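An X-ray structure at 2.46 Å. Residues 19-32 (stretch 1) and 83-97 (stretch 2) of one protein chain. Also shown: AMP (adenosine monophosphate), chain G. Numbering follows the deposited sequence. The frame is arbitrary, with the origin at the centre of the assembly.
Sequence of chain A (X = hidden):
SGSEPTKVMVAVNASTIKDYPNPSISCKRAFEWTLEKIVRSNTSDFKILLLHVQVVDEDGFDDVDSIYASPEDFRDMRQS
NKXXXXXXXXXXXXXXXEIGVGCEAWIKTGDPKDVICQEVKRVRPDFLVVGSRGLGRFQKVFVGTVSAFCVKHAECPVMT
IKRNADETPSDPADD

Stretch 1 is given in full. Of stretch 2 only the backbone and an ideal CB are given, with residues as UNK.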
# COMPACT_ATOMS: atom_id res chain seq x y z
N ASP A 19 -14.24 21.03 10.37
CA ASP A 19 -15.46 21.47 9.73
C ASP A 19 -15.60 20.98 8.27
O ASP A 19 -14.63 20.70 7.56
CB ASP A 19 -15.66 22.99 9.87
CG ASP A 19 -16.51 23.36 11.08
OD1 ASP A 19 -17.10 22.43 11.69
OD2 ASP A 19 -16.60 24.56 11.44
N TYR A 20 -16.85 20.85 7.86
CA TYR A 20 -17.20 20.40 6.54
C TYR A 20 -16.93 21.57 5.56
O TYR A 20 -17.02 22.75 5.94
CB TYR A 20 -18.69 19.92 6.66
CG TYR A 20 -19.76 20.57 5.80
CD1 TYR A 20 -20.21 21.84 6.09
CD2 TYR A 20 -20.35 19.89 4.72
CE1 TYR A 20 -21.20 22.45 5.32
CE2 TYR A 20 -21.34 20.48 3.93
CZ TYR A 20 -21.75 21.77 4.23
OH TYR A 20 -22.75 22.41 3.49
N PRO A 21 -16.62 21.23 4.30
CA PRO A 21 -16.46 19.89 3.75
C PRO A 21 -15.04 19.27 3.64
O PRO A 21 -14.72 18.57 2.65
CB PRO A 21 -17.22 19.98 2.41
CG PRO A 21 -17.55 21.52 2.23
CD PRO A 21 -16.67 22.23 3.23
N ASN A 22 -14.25 19.47 4.69
CA ASN A 22 -12.89 18.96 4.73
C ASN A 22 -12.78 17.46 4.63
O ASN A 22 -13.60 16.74 5.24
CB ASN A 22 -12.24 19.45 5.99
CG ASN A 22 -12.21 20.90 6.03
OD1 ASN A 22 -11.85 21.52 5.04
ND2 ASN A 22 -12.65 21.49 7.12
N PRO A 23 -11.78 16.97 3.87
CA PRO A 23 -11.43 15.53 3.88
C PRO A 23 -10.91 15.13 5.25
O PRO A 23 -10.43 15.96 6.00
CB PRO A 23 -10.28 15.45 2.89
CG PRO A 23 -9.66 16.89 2.92
CD PRO A 23 -10.89 17.75 2.98
N SER A 24 -11.00 13.85 5.58
CA SER A 24 -10.39 13.35 6.81
C SER A 24 -8.88 13.59 6.74
O SER A 24 -8.29 13.54 5.65
CB SER A 24 -10.70 11.86 7.00
OG SER A 24 -9.96 11.03 6.12
N ILE A 25 -8.26 13.85 7.88
CA ILE A 25 -6.82 14.00 7.96
C ILE A 25 -6.10 12.81 7.33
O ILE A 25 -5.12 12.97 6.60
CB ILE A 25 -6.33 14.20 9.39
CG1 ILE A 25 -7.06 15.35 10.07
CG2 ILE A 25 -4.86 14.53 9.38
CD1 ILE A 25 -6.96 15.29 11.57
N SER A 26 -6.62 11.61 7.54
CA SER A 26 -5.90 10.43 7.12
C SER A 26 -5.92 10.25 5.59
O SER A 26 -4.89 9.92 4.97
CB SER A 26 -6.38 9.19 7.88
OG SER A 26 -7.68 8.83 7.49
N CYS A 27 -7.06 10.46 4.97
CA CYS A 27 -7.14 10.22 3.54
C CYS A 27 -6.48 11.38 2.82
O CYS A 27 -5.98 11.20 1.74
CB CYS A 27 -8.58 10.00 3.07
SG CYS A 27 -9.53 11.54 2.80
N LYS A 28 -6.44 12.54 3.44
CA LYS A 28 -5.78 13.67 2.87
C LYS A 28 -4.28 13.42 2.87
O LYS A 28 -3.59 13.62 1.84
CB LYS A 28 -6.09 14.93 3.69
CG LYS A 28 -5.83 16.23 2.94
CD LYS A 28 -6.12 17.49 3.80
CE LYS A 28 -5.33 18.67 3.27
NZ LYS A 28 -5.77 19.98 3.89
N ARG A 29 -3.77 13.00 4.02
CA ARG A 29 -2.38 12.63 4.14
C ARG A 29 -2.05 11.52 3.14
O ARG A 29 -1.04 11.60 2.42
CB ARG A 29 -2.05 12.19 5.58
CG ARG A 29 -0.67 11.59 5.70
CD ARG A 29 0.39 12.62 5.28
NE ARG A 29 0.11 13.90 5.91
CZ ARG A 29 0.22 15.07 5.32
NH1 ARG A 29 0.64 15.15 4.06
NH2 ARG A 29 -0.10 16.16 5.99
N ALA A 30 -2.93 10.52 3.08
CA ALA A 30 -2.77 9.41 2.16
C ALA A 30 -2.65 9.86 0.70
O ALA A 30 -1.78 9.40 -0.03
CB ALA A 30 -3.91 8.47 2.31
N PHE A 31 -3.56 10.74 0.29
CA PHE A 31 -3.56 11.30 -1.06
C PHE A 31 -2.31 12.13 -1.31
O PHE A 31 -1.62 11.91 -2.28
CB PHE A 31 -4.77 12.19 -1.23
CG PHE A 31 -4.84 12.88 -2.56
CD1 PHE A 31 -5.45 12.25 -3.65
CD2 PHE A 31 -4.41 14.21 -2.69
CE1 PHE A 31 -5.55 12.90 -4.87
CE2 PHE A 31 -4.53 14.87 -3.91
CZ PHE A 31 -5.11 14.22 -4.99
N GLU A 32 -2.01 13.07 -0.44
CA GLU A 32 -0.85 13.93 -0.65
C GLU A 32 0.47 13.16 -0.68
O GLU A 32 1.35 13.46 -1.46
CB GLU A 32 -0.77 15.05 0.38
CG GLU A 32 -2.03 15.91 0.31
CD GLU A 32 -1.95 17.22 1.07
OE1 GLU A 32 -1.22 17.31 2.09
OE2 GLU A 32 -2.65 18.16 0.61
N UNK A 83 -24.01 15.81 -0.56
CA UNK A 83 -23.27 17.05 -0.76
C UNK A 83 -21.90 16.96 -0.12
O UNK A 83 -20.92 17.33 -0.72
CB UNK A 83 -24.04 18.24 -0.19
N UNK A 84 -21.84 16.49 1.12
CA UNK A 84 -20.56 16.21 1.78
C UNK A 84 -19.72 15.35 0.85
O UNK A 84 -18.55 15.61 0.66
CB UNK A 84 -20.76 15.52 3.13
N UNK A 85 -20.36 14.40 0.19
CA UNK A 85 -19.66 13.58 -0.77
C UNK A 85 -19.05 14.32 -1.96
O UNK A 85 -17.84 14.15 -2.25
CB UNK A 85 -20.63 12.51 -1.29
N UNK A 86 -19.87 15.11 -2.65
CA UNK A 86 -19.43 15.77 -3.87
C UNK A 86 -18.33 16.80 -3.57
O UNK A 86 -17.33 16.86 -4.28
CB UNK A 86 -20.62 16.44 -4.56
N UNK A 87 -18.51 17.58 -2.51
CA UNK A 87 -17.54 18.62 -2.10
C UNK A 87 -16.18 17.97 -1.83
O UNK A 87 -15.12 18.51 -2.11
CB UNK A 87 -18.03 19.37 -0.86
N UNK A 88 -16.25 16.79 -1.26
CA UNK A 88 -15.10 16.00 -0.98
C UNK A 88 -14.34 15.63 -2.27
O UNK A 88 -13.12 15.83 -2.37
CB UNK A 88 -15.52 14.74 -0.21
N UNK A 89 -15.07 15.05 -3.22
CA UNK A 89 -14.54 14.71 -4.54
C UNK A 89 -13.93 15.90 -5.25
O UNK A 89 -12.87 15.80 -5.84
CB UNK A 89 -15.65 14.11 -5.41
N UNK A 90 -14.63 17.03 -5.20
CA UNK A 90 -14.17 18.25 -5.83
C UNK A 90 -12.84 18.75 -5.24
O UNK A 90 -11.98 19.27 -5.98
CB UNK A 90 -15.24 19.33 -5.69
N UNK A 91 -12.66 18.61 -3.93
CA UNK A 91 -11.38 18.95 -3.31
C UNK A 91 -10.22 18.17 -3.93
O UNK A 91 -9.23 18.76 -4.31
CB UNK A 91 -11.44 18.68 -1.80
N UNK A 92 -10.38 16.86 -4.09
CA UNK A 92 -9.30 16.03 -4.61
C UNK A 92 -9.10 16.14 -6.11
O UNK A 92 -7.98 16.03 -6.59
CB UNK A 92 -9.56 14.57 -4.25
N UNK A 93 -10.19 16.38 -6.83
CA UNK A 93 -10.14 16.54 -8.26
C UNK A 93 -9.39 17.84 -8.58
O UNK A 93 -8.59 17.90 -9.52
CB UNK A 93 -11.55 16.54 -8.86
N UNK A 94 -9.59 18.86 -7.76
CA UNK A 94 -8.85 20.10 -7.93
C UNK A 94 -7.37 19.90 -7.69
O UNK A 94 -6.55 20.44 -8.41
CB UNK A 94 -9.39 21.18 -6.99
N UNK A 95 -7.06 19.07 -6.67
CA UNK A 95 -5.69 18.75 -6.29
C UNK A 95 -4.97 18.04 -7.43
O UNK A 95 -3.82 18.35 -7.73
CB UNK A 95 -5.67 17.88 -5.03
N UNK A 96 -5.67 17.10 -8.07
CA UNK A 96 -5.19 16.41 -9.26
C UNK A 96 -4.99 17.31 -10.47
O UNK A 96 -3.97 17.21 -11.18
CB UNK A 96 -6.17 15.29 -9.63
N UNK A 97 -5.97 18.17 -10.71
CA UNK A 97 -5.94 19.05 -11.86
C UNK A 97 -4.81 20.06 -11.73
O UNK A 97 -4.15 20.41 -12.70
CB UNK A 97 -7.28 19.77 -12.02
P AMP G . -9.41 3.54 9.23
O1P AMP G . -10.83 3.51 9.36
O2P AMP G . -8.73 4.54 10.08
O3P AMP G . -8.71 2.27 9.24
O5' AMP G . -9.07 4.06 7.76
C5' AMP G . -9.42 5.37 7.38
C4' AMP G . -9.39 5.38 5.87
O4' AMP G . -10.45 4.54 5.30
C3' AMP G . -9.61 6.74 5.29
O3' AMP G . -8.33 7.44 5.30
C2' AMP G . -10.03 6.39 3.87
O2' AMP G . -8.86 6.16 3.09
C1' AMP G . -10.83 5.10 4.05
N9 AMP G . -12.24 5.45 4.27
C8 AMP G . -12.90 5.57 5.45
N7 AMP G . -14.18 5.91 5.21
C5 AMP G . -14.35 5.97 3.89
C6 AMP G . -15.42 6.24 3.03
N6 AMP G . -16.63 6.53 3.47
N1 AMP G . -15.21 6.21 1.72
C2 AMP G . -14.03 5.95 1.19
N3 AMP G . -12.98 5.67 1.95
C4 AMP G . -13.11 5.68 3.30

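Stretch 2 is helical throughout and runs nearly parallel to helix 25-32, at an angle of 19°. Stretch 1 offers it mostly carbon: a tyrosine edge, two prolines, and the ring of Phe31.

Position 83 points sideways, its ideal CB 5.4 Å from Tyr20 CE2, so many residues would fit; it is Ala83. Position 84 also points sideways, beside the tyrosine ring, where a long, flexible chain could set its methylenes against the ring edge and carry a polar end beyond. Lys84 does so: its CG is 3.4 Å from Tyr20 CD2, near the ring plane, and its NZ is hydrogen-bonded elsewhere in the structure.

Positions 85 and 86 find nothing of stretch 1 within 5.5 Å of the ideal CB and are unconstrained by it; they are Gly85 and Leu86.

Position 87 points toward stretch 1, and its ideal CB is already 3.4 Å from Pro21 CB. A flat ring or a slender chain that turns along the proline would suit. His87 lays one ring face against Pro21, whose CG is 3.9 Å from the centroid of the His87 ring, a CH-pi contact.

Position 88 points sideways, its ideal CB 4.8 Å from Pro21 O, with Pro23 further along; a branched aliphatic or methionine could reach it. Leu88 swings its end inward, placing CD1 3.4 Å from Pro23 CA.

Positions 89 and 90 are out of reach; stretch 1 sets no limit, so most helix-compatible residues would do. They are Leu89 and Glu90.

Position 91 points toward Pro23, its ideal CB 4.9 Å from Pro23 CD, with the aliphatic chain of Lys28 beyond. Leucine, methionine or an aromatic would serve. Phe91 (chi1 t) presents a face to Pro23, whose CG lies 4.2 Å from the ring centroid, and its CZ is 3.9 Å from Lys28 CE.

Position 92 points into the hollow between Pro23, Cys27 and Phe31, which asks for a sizeable apolar group. Phe92 (chi1 m) fills it: CZ lies 3.5 Å from Pro23 CB and 3.7 Å from Cys27 SG, while its edge meets the face of Phe31 with planes at 72°, setting ring hydrogens against the pi cloud.

Position 93 points away and position 94 is out of reach, so polar or apolar residues would do; they are Val93 and Asn94, the latter's ND2 bonding weakly to Glu90 O.

Position 95 points toward Phe31, but its ideal CB is only 3.4 Å from Phe31 CE2, favouring a chain that can turn aside. Lys95 leaves CB against the ring while its end leads away.

Position 96 points sideways, its ideal CB 4.9 Å from Phe31 CZ; a small or medium apolar residue suits. Cys96 sets SG 3.5 Å from Phe31 CZ, at the ring edge.

Position 97, out of reach and equally free, is His97.

Stretch 2 (83-97) AKGLHLLEFFVNKCH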
# COMPACT_ATOMS: atom_id res chain seq x y z
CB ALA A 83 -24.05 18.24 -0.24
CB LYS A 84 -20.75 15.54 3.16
CG LYS A 84 -20.65 16.55 4.33
CD LYS A 84 -21.74 16.38 5.42
CE LYS A 84 -21.26 16.96 6.76
NZ LYS A 84 -22.33 17.39 7.76
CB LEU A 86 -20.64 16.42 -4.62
CG LEU A 86 -21.71 15.45 -5.15
CD1 LEU A 86 -22.93 16.16 -5.70
CD2 LEU A 86 -21.14 14.55 -6.23
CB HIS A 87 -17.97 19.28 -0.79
CG HIS A 87 -18.92 20.42 -0.95
ND1 HIS A 87 -18.72 21.45 -1.85
CD2 HIS A 87 -20.06 20.73 -0.28
CE1 HIS A 87 -19.70 22.33 -1.75
NE2 HIS A 87 -20.52 21.92 -0.79
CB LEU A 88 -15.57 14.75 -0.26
CG LEU A 88 -14.63 13.96 0.61
CD1 LEU A 88 -13.88 14.90 1.55
CD2 LEU A 88 -15.51 13.03 1.40
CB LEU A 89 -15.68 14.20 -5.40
CG LEU A 89 -15.75 12.69 -5.51
CD1 LEU A 89 -15.32 11.94 -4.27
CD2 LEU A 89 -17.15 12.35 -5.98
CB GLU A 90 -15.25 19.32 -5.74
CG GLU A 90 -14.93 20.56 -6.52
CD GLU A 90 -16.04 21.59 -6.50
OE1 GLU A 90 -16.99 21.48 -5.70
OE2 GLU A 90 -15.94 22.54 -7.29
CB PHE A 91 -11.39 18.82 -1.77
CG PHE A 91 -10.01 18.95 -1.16
CD1 PHE A 91 -9.50 20.21 -0.82
CD2 PHE A 91 -9.21 17.81 -0.93
CE1 PHE A 91 -8.21 20.34 -0.26
CE2 PHE A 91 -7.92 17.93 -0.37
CZ PHE A 91 -7.42 19.19 -0.04
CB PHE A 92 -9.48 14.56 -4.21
CG PHE A 92 -9.30 14.33 -2.74
CD1 PHE A 92 -10.40 14.27 -1.89
CD2 PHE A 92 -8.02 14.16 -2.20
CE1 PHE A 92 -10.24 14.04 -0.52
CE2 PHE A 92 -7.84 13.94 -0.83
CZ PHE A 92 -8.94 13.89 0.02
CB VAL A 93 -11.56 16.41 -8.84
CG1 VAL A 93 -11.71 17.05 -10.28
CG2 VAL A 93 -11.99 14.94 -8.79
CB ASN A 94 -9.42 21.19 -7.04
CG ASN A 94 -10.61 21.88 -7.67
OD1 ASN A 94 -10.49 22.48 -8.73
ND2 ASN A 94 -11.76 21.82 -7.03
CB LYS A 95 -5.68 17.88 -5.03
CG LYS A 95 -6.06 18.57 -3.70
CD LYS A 95 -5.18 19.79 -3.38
CE LYS A 95 -5.97 21.08 -3.49
NZ LYS A 95 -5.23 22.24 -2.88
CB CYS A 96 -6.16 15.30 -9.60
SG CYS A 96 -6.07 13.99 -8.39
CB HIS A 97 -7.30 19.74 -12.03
CG HIS A 97 -7.40 20.59 -13.27
ND1 HIS A 97 -7.65 20.06 -14.51
CD2 HIS A 97 -7.28 21.93 -13.44
CE1 HIS A 97 -7.69 21.04 -15.40
NE2 HIS A 97 -7.47 22.18 -14.78
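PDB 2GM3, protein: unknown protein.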